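Local coordinates for protein erythrocyte binding antigen 140 (Plasmodium falciparum, PDB 4GF2) that probably recognises a sialic-acid-bearing receptor on host red blood cells during parasite invasion, through tandem Duffy-binding domains in this part of the protein, at residues A[217-222]-A[277-282]; A[260-265]-A[270-275]; A[334-339]-A[409-414]; A[426-431]-A[439-444]. The protein carries 3 engineered substitutions. All coordinates share one frame; numbering follows the deposited sequence.

How the contacts relate
Contacts 1 and 2 form one neighbourhood, both using helix 273-279. Contact 2 falls within the stretch of chain that contact 1 closes, and their centres are 16 Å apart. They touch where Tyr275 OH lies 3.2 Å from Cys219 O, a probable hydrogen bond, and where Tyr275 CE2 packs at 3.7 Å on Tyr222 CD2. Contact 4 and the 409-414 side of contact 3 lie in the second Duffy-binding domain. The centres of contacts 3 and 4 are 22 Å apart and their nearest atoms about 6 Å, without touching. Contacts 2 and 3 lie on opposite sides of the chain's centre, about 52 Å between centres. Glycerol, probably from crystallisation, sits near contacts 1 and 4.

Contact 1 (A[217-222]-A[277-282]); sequences LPCSSY and DLCDCR
Cys219 and Cys279 face each other side chain to side chain and are joined through their sulfurs, SG to SG 2.0 Å. Both CB atoms point across the gap. In each cysteine SG stands beside the backbone N and anti to the carbonyl carbon (chi1 -71° and -70°), which swings both sulfurs to the backbone-N side, where they meet. The torsion about the S-S bond, -81°, is that of a relaxed left-handed disulfide; it sets the two CB-SG bonds almost crosswise. Cys219 CB ends 3.6 Å from Cys279 CB, and the CA atoms of Cys219 and Cys279 come to 5.8 Å. Little else reaches across: Cys219 SG lies 4.2 Å from the carbonyl O of Leu278, a loose approach.

This is one of several disulfides in what is probably a Duffy-binding domain, a mainly helical fold. The bond ties the last residue of helix 273-279 to the early part of the long helix 213-242, 60 residues back in the chain. Directly before Cys219, Pro218 has no N-H to give to the preceding turn, and the long helix is kinked there. Beyond Cys279 the chain leaves helical geometry at Asp280, and the next residue, Cys281, pairs with Cys211, so a second disulfide follows closely on the first. Asn205 ND2 donates to the carbonyls of both Asp277 and Asp280 around the same helix end. Helix 175-202 covers the buried bridge: Ile198 touches Cys279, and also Tyr222, whose ring meets Phe195 edge to face.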
loop_
_atom_site.group_PDB
_atom_site.type_symbol
_atom_site.label_atom_id
_atom_site.label_comp_id
_atom_site.label_asym_id
_atom_site.label_seq_id
_atom_site.Cartn_x
_atom_site.Cartn_y
_atom_site.Cartn_z
ATOM N N LEU A 217 1.366 6.626 9.702
ATOM C CA LEU A 217 -0.018 6.604 10.170
ATOM C C LEU A 217 -0.782 7.876 9.787
ATOM O O LEU A 217 -1.844 7.797 9.170
ATOM C CB LEU A 217 -0.081 6.366 11.680
ATOM C CG LEU A 217 0.377 4.980 12.150
ATOM C CD1 LEU A 217 0.145 4.831 13.646
ATOM C CD2 LEU A 217 -0.320 3.860 11.385
ATOM N N PRO A 218 -0.262 9.054 10.159
ATOM C CA PRO A 218 -0.962 10.261 9.704
ATOM C C PRO A 218 -1.014 10.354 8.175
ATOM O O PRO A 218 -2.010 10.819 7.625
ATOM C CB PRO A 218 -0.141 11.410 10.314
ATOM C CG PRO A 218 1.154 10.804 10.732
ATOM C CD PRO A 218 0.866 9.369 11.050
ATOM N N CYS A 219 0.038 9.908 7.497
ATOM C CA CYS A 219 0.035 9.885 6.037
ATOM C C CYS A 219 -1.103 9.011 5.537
ATOM O O CYS A 219 -1.823 9.374 4.607
ATOM C CB CYS A 219 1.365 9.356 5.494
ATOM S SG CYS A 219 2.751 10.485 5.707
ATOM N N SER A 220 -1.256 7.852 6.166
ATOM C CA SER A 220 -2.282 6.893 5.786
ATOM C C SER A 220 -3.673 7.436 6.083
ATOM O O SER A 220 -4.592 7.285 5.279
ATOM C CB SER A 220 -2.067 5.577 6.530
ATOM O OG SER A 220 -3.157 4.699 6.324
ATOM N N SER A 221 -3.824 8.063 7.244
ATOM C CA SER A 221 -5.100 8.657 7.624
ATOM C C SER A 221 -5.492 9.719 6.608
ATOM O O SER A 221 -6.644 9.790 6.185
ATOM C CB SER A 221 -5.012 9.275 9.022
ATOM O OG SER A 221 -4.803 8.279 10.008
ATOM N N TYR A 222 -4.525 10.541 6.216
ATOM C CA TYR A 222 -4.769 11.614 5.261
ATOM C C TYR A 222 -5.218 11.057 3.914
ATOM O O TYR A 222 -6.142 11.578 3.290
ATOM C CB TYR A 222 -3.512 12.464 5.086
ATOM C CG TYR A 222 -3.689 13.634 4.147
ATOM C CD1 TYR A 222 -4.162 14.855 4.609
ATOM C CD2 TYR A 222 -3.382 13.518 2.798
ATOM C CE1 TYR A 222 -4.326 15.928 3.753
ATOM C CE2 TYR A 222 -3.541 14.585 1.937
ATOM C CZ TYR A 222 -4.012 15.787 2.420
ATOM O OH TYR A 222 -4.172 16.846 1.561
ATOM N N ASP A 277 6.604 14.233 -0.815
ATOM C CA ASP A 277 7.864 14.612 -0.185
ATOM C C ASP A 277 7.922 14.218 1.290
ATOM O O ASP A 277 9.000 13.980 1.832
ATOM C CB ASP A 277 8.084 16.124 -0.301
ATOM C CG ASP A 277 8.272 16.585 -1.734
ATOM O OD1 ASP A 277 8.673 15.760 -2.587
ATOM O OD2 ASP A 277 8.023 17.782 -2.002
ATOM N N LEU A 278 6.766 14.162 1.943
ATOM C CA LEU A 278 6.724 13.926 3.382
ATOM C C LEU A 278 6.279 12.515 3.750
ATOM O O LEU A 278 6.522 12.057 4.867
ATOM C CB LEU A 278 5.787 14.927 4.056
ATOM C CG LEU A 278 6.232 16.390 4.084
ATOM C CD1 LEU A 278 5.217 17.217 4.851
ATOM C CD2 LEU A 278 7.615 16.539 4.699
ATOM N N CYS A 279 5.625 11.829 2.818
ATOM C CA CYS A 279 4.965 10.569 3.145
ATOM C C CYS A 279 5.487 9.365 2.370
ATOM O O CYS A 279 5.094 8.236 2.648
ATOM C CB CYS A 279 3.459 10.704 2.936
ATOM S SG CYS A 279 2.670 11.782 4.143
ATOM N N ASP A 280 6.364 9.602 1.400
ATOM C CA ASP A 280 7.031 8.504 0.708
ATOM C C ASP A 280 8.330 8.155 1.422
ATOM O O ASP A 280 9.200 9.011 1.597
ATOM C CB ASP A 280 7.335 8.876 -0.746
ATOM C CG ASP A 280 6.113 8.795 -1.640
ATOM O OD1 ASP A 280 4.996 8.618 -1.110
ATOM O OD2 ASP A 280 6.270 8.912 -2.876
ATOM N N CYS A 281 8.452 6.902 1.848
ATOM C CA CYS A 281 9.709 6.403 2.385
ATOM C C CYS A 281 10.732 6.367 1.254
ATOM O O CYS A 281 10.593 5.604 0.295
ATOM C CB CYS A 281 9.524 5.013 2.996
ATOM S SG CYS A 281 11.073 4.185 3.461
ATOM N N ARG A 282 11.762 7.194 1.369
ATOM C CA ARG A 282 12.668 7.431 0.251
ATOM C C ARG A 282 13.601 6.265 -0.074
ATOM O O ARG A 282 14.193 6.239 -1.151
ATOM C CB ARG A 282 13.460 8.723 0.475
ATOM C CG ARG A 282 12.614 9.969 0.247
ATOM C CD ARG A 282 13.297 11.249 0.699
ATOM N NE ARG A 282 12.386 12.388 0.605
ATOM C CZ ARG A 282 12.661 13.618 1.030
ATOM N NH1 ARG A 282 13.832 13.896 1.588
ATOM N NH2 ARG A 282 11.756 14.576 0.895
#

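Contact 2 (A[260-265]-A[270-275]); sequences NNKNDL and KNEKEY
A surface salt bridge between Lys262 and Glu272 spans the short helix 265-269, linking the turn that enters it to the one that leaves it for helix 273-279. Lys262 NZ donates to Glu272 OE2 at 3.3 Å, a long bond. The ammonium comes to the anti side of that oxygen and stands 30° out of the carboxylate plane. The two side chains cross at about a right angle. The lysine chain bends at its second torsion (chi2 -62°) and then runs straight out to NZ, whereas the glutamate is extended beyond CG; only the far end of the lysine, CE and NZ, reaches the carboxylate.

Lys262 follows directly on a Schellman motif. Asn261, with positive phi, is the C-prime residue ending helix 252-259, and a short connection leads to the next cap. There Asp264 is the N-cap of helix 265-269, with OD1 accepting from the backbone N of Asp267. Glu272 is itself at the N-cap position of helix 273-279, so the bridge runs from one helix-boundary turn to another. The Lys262 side chain also touches Asp267 and Phe268. A second lysine, Lys270, brings NZ to 4.8 Å from Asp264 OD1, where a weak attraction is possible, though the charged atoms are not in contact; its salt bridge is with Asp266. On the far side of Glu272, Asn271 ND2 lies 3.3 Å above the plane of the Tyr275 ring, towards its rim.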
loop_
_atom_site.group_PDB
_atom_site.type_symbol
_atom_site.label_atom_id
_atom_site.label_comp_id
_atom_site.label_asym_id
_atom_site.label_seq_id
_atom_site.Cartn_x
_atom_site.Cartn_y
_atom_site.Cartn_z
ATOM N N ASN A 260 -10.668 27.626 -4.342
ATOM C CA ASN A 260 -9.670 26.812 -3.660
ATOM C C ASN A 260 -8.421 26.615 -4.515
ATOM O O ASN A 260 -7.580 25.767 -4.215
ATOM C CB ASN A 260 -10.266 25.455 -3.284
ATOM C CG ASN A 260 -11.564 25.582 -2.505
ATOM O OD1 ASN A 260 -12.583 24.994 -2.870
ATOM N ND2 ASN A 260 -11.535 26.361 -1.428
ATOM N N ASN A 261 -8.308 27.404 -5.579
ATOM C CA ASN A 261 -7.151 27.351 -6.464
ATOM C C ASN A 261 -6.964 25.975 -7.092
ATOM O O ASN A 261 -5.853 25.445 -7.126
ATOM C CB ASN A 261 -5.887 27.750 -5.702
ATOM C CG ASN A 261 -6.067 29.030 -4.909
ATOM O OD1 ASN A 261 -6.840 29.908 -5.293
ATOM N ND2 ASN A 261 -5.359 29.138 -3.792
ATOM N N LYS A 262 -8.057 25.401 -7.586
ATOM C CA LYS A 262 -8.015 24.105 -8.257
ATOM C C LYS A 262 -8.854 24.148 -9.533
ATOM O O LYS A 262 -9.668 25.053 -9.721
ATOM C CB LYS A 262 -8.513 22.998 -7.323
ATOM C CG LYS A 262 -7.733 22.886 -6.020
ATOM C CD LYS A 262 -6.269 22.548 -6.261
ATOM C CE LYS A 262 -5.449 22.681 -4.987
ATOM N NZ LYS A 262 -3.985 22.604 -5.259
ATOM N N ASN A 263 -8.651 23.165 -10.405
ATOM C CA ASN A 263 -9.288 23.156 -11.719
ATOM C C ASN A 263 -10.591 22.359 -11.761
ATOM O O ASN A 263 -11.519 22.714 -12.488
ATOM C CB ASN A 263 -8.317 22.596 -12.759
ATOM C CG ASN A 263 -7.001 23.347 -12.789
ATOM O OD1 ASN A 263 -6.957 24.554 -12.553
ATOM N ND2 ASN A 263 -5.919 22.634 -13.077
ATOM N N ASP A 264 -10.652 21.283 -10.981
ATOM C CA ASP A 264 -11.809 20.391 -10.974
ATOM C C ASP A 264 -11.607 19.281 -9.949
ATOM O O ASP A 264 -10.562 19.214 -9.302
ATOM C CB ASP A 264 -12.019 19.791 -12.363
ATOM C CG ASP A 264 -10.744 19.217 -12.948
ATOM O OD1 ASP A 264 -9.904 18.719 -12.169
ATOM O OD2 ASP A 264 -10.581 19.269 -14.186
ATOM N N LEU A 265 -12.604 18.412 -9.804
ATOM C CA LEU A 265 -12.534 17.318 -8.839
ATOM C C LEU A 265 -11.152 16.683 -8.820
ATOM O O LEU A 265 -10.488 16.652 -7.785
ATOM C CB LEU A 265 -13.577 16.244 -9.152
ATOM C CG LEU A 265 -15.043 16.649 -9.006
ATOM C CD1 LEU A 265 -15.711 16.765 -10.366
ATOM C CD2 LEU A 265 -15.787 15.651 -8.129
ATOM N N LYS A 270 -5.856 15.683 -6.361
ATOM C CA LYS A 270 -4.503 15.297 -6.745
ATOM C C LYS A 270 -3.552 15.612 -5.597
ATOM O O LYS A 270 -3.422 16.767 -5.192
ATOM C CB LYS A 270 -4.048 16.042 -8.002
ATOM C CG LYS A 270 -4.654 15.536 -9.302
ATOM C CD LYS A 270 -3.812 15.957 -10.502
ATOM C CE LYS A 270 -4.514 15.668 -11.823
ATOM N NZ LYS A 270 -5.615 16.634 -12.101
ATOM N N ASN A 271 -2.893 14.588 -5.064
ATOM C CA ASN A 271 -1.914 14.797 -4.004
ATOM C C ASN A 271 -0.767 15.663 -4.505
ATOM O O ASN A 271 -0.167 15.378 -5.539
ATOM C CB ASN A 271 -1.385 13.464 -3.475
ATOM C CG ASN A 271 -2.286 12.862 -2.413
ATOM O OD1 ASN A 271 -3.411 13.318 -2.202
ATOM N ND2 ASN A 271 -1.794 11.831 -1.737
ATOM N N GLU A 272 -0.476 16.729 -3.770
ATOM C CA GLU A 272 0.551 17.676 -4.179
ATOM C C GLU A 272 1.943 17.092 -3.978
ATOM O O GLU A 272 2.109 16.042 -3.358
ATOM C CB GLU A 272 0.409 18.985 -3.396
ATOM C CG GLU A 272 -0.907 19.713 -3.649
ATOM C CD GLU A 272 -1.160 20.837 -2.658
ATOM O OE1 GLU A 272 -0.275 21.101 -1.815
ATOM O OE2 GLU A 272 -2.245 21.452 -2.721
ATOM N N LYS A 273 2.940 17.786 -4.516
ATOM C CA LYS A 273 4.326 17.372 -4.382
ATOM C C LYS A 273 4.654 17.179 -2.908
ATOM O O LYS A 273 5.372 16.252 -2.536
ATOM C CB LYS A 273 5.251 18.429 -4.997
ATOM C CG LYS A 273 6.383 17.868 -5.840
ATOM C CD LYS A 273 7.552 17.407 -4.987
ATOM C CE LYS A 273 8.676 16.830 -5.840
ATOM N NZ LYS A 273 9.223 17.818 -6.814
ATOM N N GLU A 274 4.103 18.048 -2.067
ATOM C CA GLU A 274 4.464 18.076 -0.657
ATOM C C GLU A 274 4.103 16.775 0.051
ATOM O O GLU A 274 4.848 16.306 0.911
ATOM C CB GLU A 274 3.799 19.256 0.048
ATOM C CG GLU A 274 4.352 19.520 1.439
ATOM C CD GLU A 274 3.765 20.763 2.076
ATOM O OE1 GLU A 274 2.814 21.335 1.501
ATOM O OE2 GLU A 274 4.258 21.168 3.150
ATOM N N TYR A 275 2.963 16.192 -0.301
ATOM C CA TYR A 275 2.562 14.933 0.311
ATOM C C TYR A 275 3.588 13.839 0.016
ATOM O O TYR A 275 4.065 13.157 0.924
ATOM C CB TYR A 275 1.184 14.490 -0.175
ATOM C CG TYR A 275 0.818 13.134 0.367
ATOM C CD1 TYR A 275 1.216 11.978 -0.287
ATOM C CD2 TYR A 275 0.111 13.008 1.552
ATOM C CE1 TYR A 275 0.903 10.736 0.213
ATOM C CE2 TYR A 275 -0.209 11.766 2.060
ATOM C CZ TYR A 275 0.192 10.634 1.387
ATOM O OH TYR A 275 -0.124 9.396 1.891
#

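Contact 3 (A[334-339]-A[409-414]); sequences NKFPGT and SDIIKD
Phe336, the first residue of a type II beta turn running to Thr339, packs on Ile411 where two loops meet that probably both belong to the second Duffy-binding domain. The tight part centres on the branch methyl of the isoleucine: Ile411 CG2 sits just outside the ring's rim, 3.6 Å from Phe336 CD2, on the side where Ile411 CG1 stands over the ring. Thr339 meets Ile411 end on, with its CG2 4.0 Å from Ile411 CG2. At chi1 -64° the threonine methyl faces the isoleucine while OG1 turns back into its own turn and donates to Phe336 O at 3.1 Å, from 37° above the carbonyl plane. Phe332, Phe479 and Trp482 also line this buried side, Phe479 and Trp482 coming from helix 478-508.

The other flank is looser. Against the opposite face of the Phe336 ring lies Lys335 CG, 3.9 Å above the plane and towards the rim. That exposed lysine runs on until its NZ is 7.0 Å from Lys413 NZ, two like charges not in contact; Lys413 NZ has Glu421 as its salt-bridge partner. The loop bearing Ile411 is shaped by an Asx motif at Asp410, whose carboxylate also meets Arg345. Lys413 N points at Asp410 OD2 from 3.1 Å, nearly straight at 168°.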
loop_
_atom_site.group_PDB
_atom_site.type_symbol
_atom_site.label_atom_id
_atom_site.label_comp_id
_atom_site.label_asym_id
_atom_site.label_seq_id
_atom_site.Cartn_x
_atom_site.Cartn_y
_atom_site.Cartn_z
ATOM N N ASN A 334 18.798 -30.879 7.975
ATOM C CA ASN A 334 18.017 -31.857 8.723
ATOM C C ASN A 334 16.897 -32.429 7.853
ATOM O O ASN A 334 16.788 -33.644 7.690
ATOM C CB ASN A 334 17.438 -31.238 9.999
ATOM C CG ASN A 334 18.516 -30.786 10.978
ATOM O OD1 ASN A 334 18.503 -29.647 11.447
ATOM N ND2 ASN A 334 19.451 -31.680 11.293
ATOM N N LYS A 335 16.076 -31.550 7.284
ATOM C CA LYS A 335 14.984 -31.977 6.415
ATOM C C LYS A 335 15.465 -32.205 4.980
ATOM O O LYS A 335 14.937 -33.059 4.274
ATOM C CB LYS A 335 13.857 -30.942 6.417
ATOM C CG LYS A 335 12.631 -31.365 5.613
ATOM C CD LYS A 335 11.774 -30.174 5.197
ATOM C CE LYS A 335 10.592 -29.955 6.126
ATOM N NZ LYS A 335 9.685 -28.890 5.612
ATOM N N PHE A 336 16.464 -31.437 4.553
ATOM C CA PHE A 336 16.959 -31.526 3.184
ATOM C C PHE A 336 18.452 -31.827 3.122
ATOM O O PHE A 336 19.236 -30.987 2.675
ATOM C CB PHE A 336 16.696 -30.219 2.438
ATOM C CG PHE A 336 15.250 -29.825 2.386
ATOM C CD1 PHE A 336 14.383 -30.436 1.495
ATOM C CD2 PHE A 336 14.760 -28.831 3.216
ATOM C CE1 PHE A 336 13.051 -30.068 1.441
ATOM C CE2 PHE A 336 13.432 -28.458 3.164
ATOM C CZ PHE A 336 12.576 -29.078 2.277
ATOM N N PRO A 337 18.854 -33.032 3.550
ATOM C CA PRO A 337 20.268 -33.418 3.483
ATOM C C PRO A 337 20.786 -33.444 2.048
ATOM O O PRO A 337 20.067 -33.871 1.146
ATOM C CB PRO A 337 20.278 -34.827 4.083
ATOM C CG PRO A 337 18.904 -35.340 3.864
ATOM C CD PRO A 337 18.000 -34.145 3.994
ATOM N N GLY A 338 22.019 -32.982 1.851
ATOM C CA GLY A 338 22.643 -32.970 0.538
ATOM C C GLY A 338 22.586 -31.613 -0.144
ATOM O O GLY A 338 23.212 -31.404 -1.184
ATOM N N THR A 339 21.835 -30.689 0.442
ATOM C CA THR A 339 21.671 -29.354 -0.118
ATOM C C THR A 339 22.867 -28.460 0.204
ATOM O O THR A 339 23.401 -28.492 1.309
ATOM C CB THR A 339 20.393 -28.684 0.434
ATOM O OG1 THR A 339 19.238 -29.426 0.017
ATOM C CG2 THR A 339 20.277 -27.248 -0.063
ATOM N N SER A 409 8.587 -22.128 0.132
ATOM C CA SER A 409 9.206 -23.369 -0.317
ATOM C C SER A 409 10.725 -23.290 -0.209
ATOM O O SER A 409 11.416 -24.284 -0.424
ATOM C CB SER A 409 8.806 -23.673 -1.759
ATOM O OG SER A 409 9.220 -22.631 -2.622
ATOM N N ASP A 410 11.237 -22.106 0.121
ATOM C CA ASP A 410 12.675 -21.915 0.297
ATOM C C ASP A 410 13.250 -22.928 1.281
ATOM O O ASP A 410 12.684 -23.164 2.346
ATOM C CB ASP A 410 12.977 -20.498 0.786
ATOM C CG ASP A 410 14.439 -20.305 1.141
ATOM O OD1 ASP A 410 15.281 -20.304 0.217
ATOM O OD2 ASP A 410 14.750 -20.153 2.344
ATOM N N ILE A 411 14.384 -23.514 0.918
ATOM C CA ILE A 411 14.986 -24.583 1.703
ATOM C C ILE A 411 15.634 -24.094 3.002
ATOM O O ILE A 411 15.658 -24.820 3.997
ATOM C CB ILE A 411 16.049 -25.333 0.873
ATOM C CG1 ILE A 411 15.377 -26.123 -0.251
ATOM C CG2 ILE A 411 16.861 -26.274 1.756
ATOM C CD1 ILE A 411 16.348 -26.789 -1.200
ATOM N N ILE A 412 16.158 -22.873 2.991
ATOM C CA ILE A 412 16.976 -22.390 4.104
ATOM C C ILE A 412 16.156 -22.048 5.347
ATOM O O ILE A 412 16.501 -22.463 6.450
ATOM C CB ILE A 412 17.802 -21.150 3.713
ATOM C CG1 ILE A 412 18.614 -21.419 2.446
ATOM C CG2 ILE A 412 18.730 -20.757 4.852
ATOM C CD1 ILE A 412 19.566 -22.596 2.551
ATOM N N LYS A 413 15.083 -21.285 5.169
ATOM C CA LYS A 413 14.244 -20.879 6.291
ATOM C C LYS A 413 15.095 -20.175 7.341
ATOM O O LYS A 413 15.031 -20.499 8.530
ATOM C CB LYS A 413 13.557 -22.093 6.918
ATOM C CG LYS A 413 12.669 -22.877 5.968
ATOM C CD LYS A 413 11.539 -22.022 5.429
ATOM C CE LYS A 413 10.456 -22.879 4.790
ATOM N NZ LYS A 413 9.345 -22.053 4.257
ATOM N N ASP A 414 15.905 -19.224 6.887
ATOM C CA ASP A 414 16.767 -18.464 7.778
ATOM C C ASP A 414 15.947 -17.417 8.515
ATOM O O ASP A 414 14.766 -17.225 8.237
ATOM C CB ASP A 414 17.872 -17.769 6.985
ATOM C CG ASP A 414 17.341 -16.637 6.135
ATOM O OD1 ASP A 414 16.280 -16.823 5.510
ATOM O OD2 ASP A 414 17.964 -15.555 6.110
#

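Contact 4 (A[426-431]-A[439-444]); sequences KVNKDK and KIFREK
An Asx turn at the end of helix 415-427 presents the flat side chain of Asn428 to the ring of Phe441 on helix 435-457. Asn428 OD1 accepts from Asp430 N at 2.9 Å, the donor lying well out of the amide plane, and this bond helps fix the rotation of the amide. With CG anti to the backbone N (chi1 -178°), the asparagine lies over the phenylalanine. Its CB makes a CH-pi contact 3.6 Å from the centroid of the Phe441 ring, only 9° off the ring normal. The amide continues past the centre towards the root of the ring, stacked with the two planes 12° apart, and its ND2 comes to 3.6 Å from Phe441 CG. At the ring's outer edge, near its plane, Val427 CG1 makes a looser apolar contact with Phe441 CZ at 4.4 Å.

The contact closes the corner between helices 415-427 and 435-457. Arg433, in the connection, donates to the carbonyls of Asn428 and Asp430. Phe441 also packs on Leu424, one turn before Asn428 in helix 415-427, Arg442 bonds to Asn425 of that helix, and Val427 leans on Glu361 and Tyr364 of helix 361-382.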
loop_
_atom_site.group_PDB
_atom_site.type_symbol
_atom_site.label_atom_id
_atom_site.label_comp_id
_atom_site.label_asym_id
_atom_site.label_seq_id
_atom_site.Cartn_x
_atom_site.Cartn_y
_atom_site.Cartn_z
ATOM N N LYS A 426 0.619 -12.841 7.984
ATOM C CA LYS A 426 -0.063 -11.804 8.751
ATOM C C LYS A 426 -0.940 -10.938 7.853
ATOM O O LYS A 426 -2.047 -10.563 8.236
ATOM C CB LYS A 426 0.943 -10.930 9.499
ATOM C CG LYS A 426 1.619 -11.629 10.659
ATOM C CD LYS A 426 2.481 -10.671 11.460
ATOM C CE LYS A 426 3.180 -11.387 12.606
ATOM N NZ LYS A 426 3.983 -10.457 13.450
ATOM N N VAL A 427 -0.449 -10.617 6.662
ATOM C CA VAL A 427 -1.252 -9.873 5.698
ATOM C C VAL A 427 -2.558 -10.612 5.437
ATOM O O VAL A 427 -3.614 -9.996 5.276
ATOM C CB VAL A 427 -0.508 -9.671 4.372
ATOM C CG1 VAL A 427 -1.447 -9.107 3.314
ATOM C CG2 VAL A 427 0.689 -8.755 4.575
ATOM N N ASN A 428 -2.479 -11.939 5.398
ATOM C CA ASN A 428 -3.663 -12.775 5.234
ATOM C C ASN A 428 -4.546 -12.727 6.477
ATOM O O ASN A 428 -4.152 -13.192 7.545
ATOM C CB ASN A 428 -3.248 -14.215 4.940
ATOM C CG ASN A 428 -4.428 -15.130 4.715
ATOM O OD1 ASN A 428 -5.579 -14.691 4.690
ATOM N ND2 ASN A 428 -4.148 -16.413 4.544
ATOM N N LYS A 429 -5.742 -12.164 6.331
ATOM C CA LYS A 429 -6.633 -11.954 7.468
ATOM C C LYS A 429 -7.633 -13.092 7.621
ATOM O O LYS A 429 -8.496 -13.057 8.498
ATOM C CB LYS A 429 -7.382 -10.628 7.314
ATOM C CG LYS A 429 -6.475 -9.422 7.144
ATOM C CD LYS A 429 -5.502 -9.285 8.304
ATOM C CE LYS A 429 -4.565 -8.103 8.114
ATOM N NZ LYS A 429 -3.562 -8.009 9.214
ATOM N N ASP A 430 -7.521 -14.099 6.763
ATOM C CA ASP A 430 -8.401 -15.255 6.827
ATOM C C ASP A 430 -8.151 -16.022 8.121
ATOM O O ASP A 430 -7.007 -16.214 8.524
ATOM C CB ASP A 430 -8.162 -16.164 5.625
ATOM C CG ASP A 430 -9.239 -17.207 5.467
ATOM O OD1 ASP A 430 -9.205 -18.210 6.207
ATOM O OD2 ASP A 430 -10.121 -17.021 4.602
ATOM N N LYS A 431 -9.222 -16.465 8.769
ATOM C CA LYS A 431 -9.105 -17.125 10.067
ATOM C C LYS A 431 -8.814 -18.625 9.963
ATOM O O LYS A 431 -8.589 -19.287 10.977
ATOM C CB LYS A 431 -10.361 -16.877 10.905
ATOM C CG LYS A 431 -10.445 -15.455 11.431
ATOM C CD LYS A 431 -11.684 -15.234 12.273
ATOM C CE LYS A 431 -11.656 -13.871 12.945
ATOM N NZ LYS A 431 -11.523 -12.756 11.967
ATOM N N LYS A 439 -0.312 -21.488 2.694
ATOM C CA LYS A 439 0.548 -21.652 1.531
ATOM C C LYS A 439 -0.175 -21.155 0.285
ATOM O O LYS A 439 0.354 -20.331 -0.463
ATOM C CB LYS A 439 0.941 -23.121 1.351
ATOM C CG LYS A 439 1.985 -23.352 0.257
ATOM C CD LYS A 439 2.108 -24.820 -0.134
ATOM C CE LYS A 439 0.839 -25.315 -0.819
ATOM N NZ LYS A 439 1.088 -26.487 -1.709
ATOM N N ILE A 440 -1.390 -21.653 0.073
ATOM C CA ILE A 440 -2.167 -21.304 -1.112
ATOM C C ILE A 440 -2.321 -19.792 -1.243
ATOM O O ILE A 440 -2.267 -19.250 -2.346
ATOM C CB ILE A 440 -3.559 -21.966 -1.094
ATOM C CG1 ILE A 440 -3.421 -23.487 -1.175
ATOM C CG2 ILE A 440 -4.407 -21.472 -2.258
ATOM C CD1 ILE A 440 -4.681 -24.234 -0.813
ATOM N N PHE A 441 -2.503 -19.108 -0.120
ATOM C CA PHE A 441 -2.613 -17.656 -0.147
ATOM C C PHE A 441 -1.311 -17.031 -0.629
ATOM O O PHE A 441 -1.302 -16.221 -1.555
ATOM C CB PHE A 441 -2.961 -17.108 1.234
ATOM C CG PHE A 441 -2.941 -15.609 1.303
ATOM C CD1 PHE A 441 -4.084 -14.875 1.037
ATOM C CD2 PHE A 441 -1.777 -14.932 1.621
ATOM C CE1 PHE A 441 -4.068 -13.493 1.097
ATOM C CE2 PHE A 441 -1.754 -13.549 1.683
ATOM C CZ PHE A 441 -2.900 -12.830 1.419
ATOM N N ARG A 442 -0.210 -17.409 0.004
ATOM C CA ARG A 442 1.093 -16.882 -0.376
ATOM C C ARG A 442 1.360 -17.161 -1.855
ATOM O O ARG A 442 1.784 -16.276 -2.596
ATOM C CB ARG A 442 2.194 -17.489 0.495
ATOM C CG ARG A 442 2.113 -17.093 1.966
ATOM C CD ARG A 442 3.389 -17.465 2.707
ATOM N NE ARG A 442 3.767 -18.852 2.449
ATOM C CZ ARG A 442 3.349 -19.894 3.159
ATOM N NH1 ARG A 442 2.535 -19.727 4.196
ATOM N NH2 ARG A 442 3.748 -21.113 2.829
ATOM N N GLU A 443 1.090 -18.391 -2.283
ATOM C CA GLU A 443 1.326 -18.780 -3.667
ATOM C C GLU A 443 0.544 -17.887 -4.626
ATOM O O GLU A 443 1.078 -17.437 -5.640
ATOM C CB GLU A 443 0.967 -20.253 -3.880
ATOM C CG GLU A 443 1.965 -21.218 -3.249
ATOM C CD GLU A 443 1.624 -22.675 -3.510
ATOM O OE1 GLU A 443 0.535 -22.947 -4.056
ATOM O OE2 GLU A 443 2.449 -23.549 -3.169
ATOM N N LYS A 444 -0.717 -17.620 -4.298
ATOM C CA LYS A 444 -1.541 -16.738 -5.118
ATOM C C LYS A 444 -1.023 -15.306 -5.059
ATOM O O LYS A 444 -1.055 -14.581 -6.054
ATOM C CB LYS A 444 -3.000 -16.785 -4.665
ATOM C CG LYS A 444 -3.709 -18.085 -4.999
ATOM C CD LYS A 444 -5.142 -18.077 -4.490
ATOM C CE LYS A 444 -5.887 -19.342 -4.885
ATOM N NZ LYS A 444 -7.282 -19.339 -4.368
#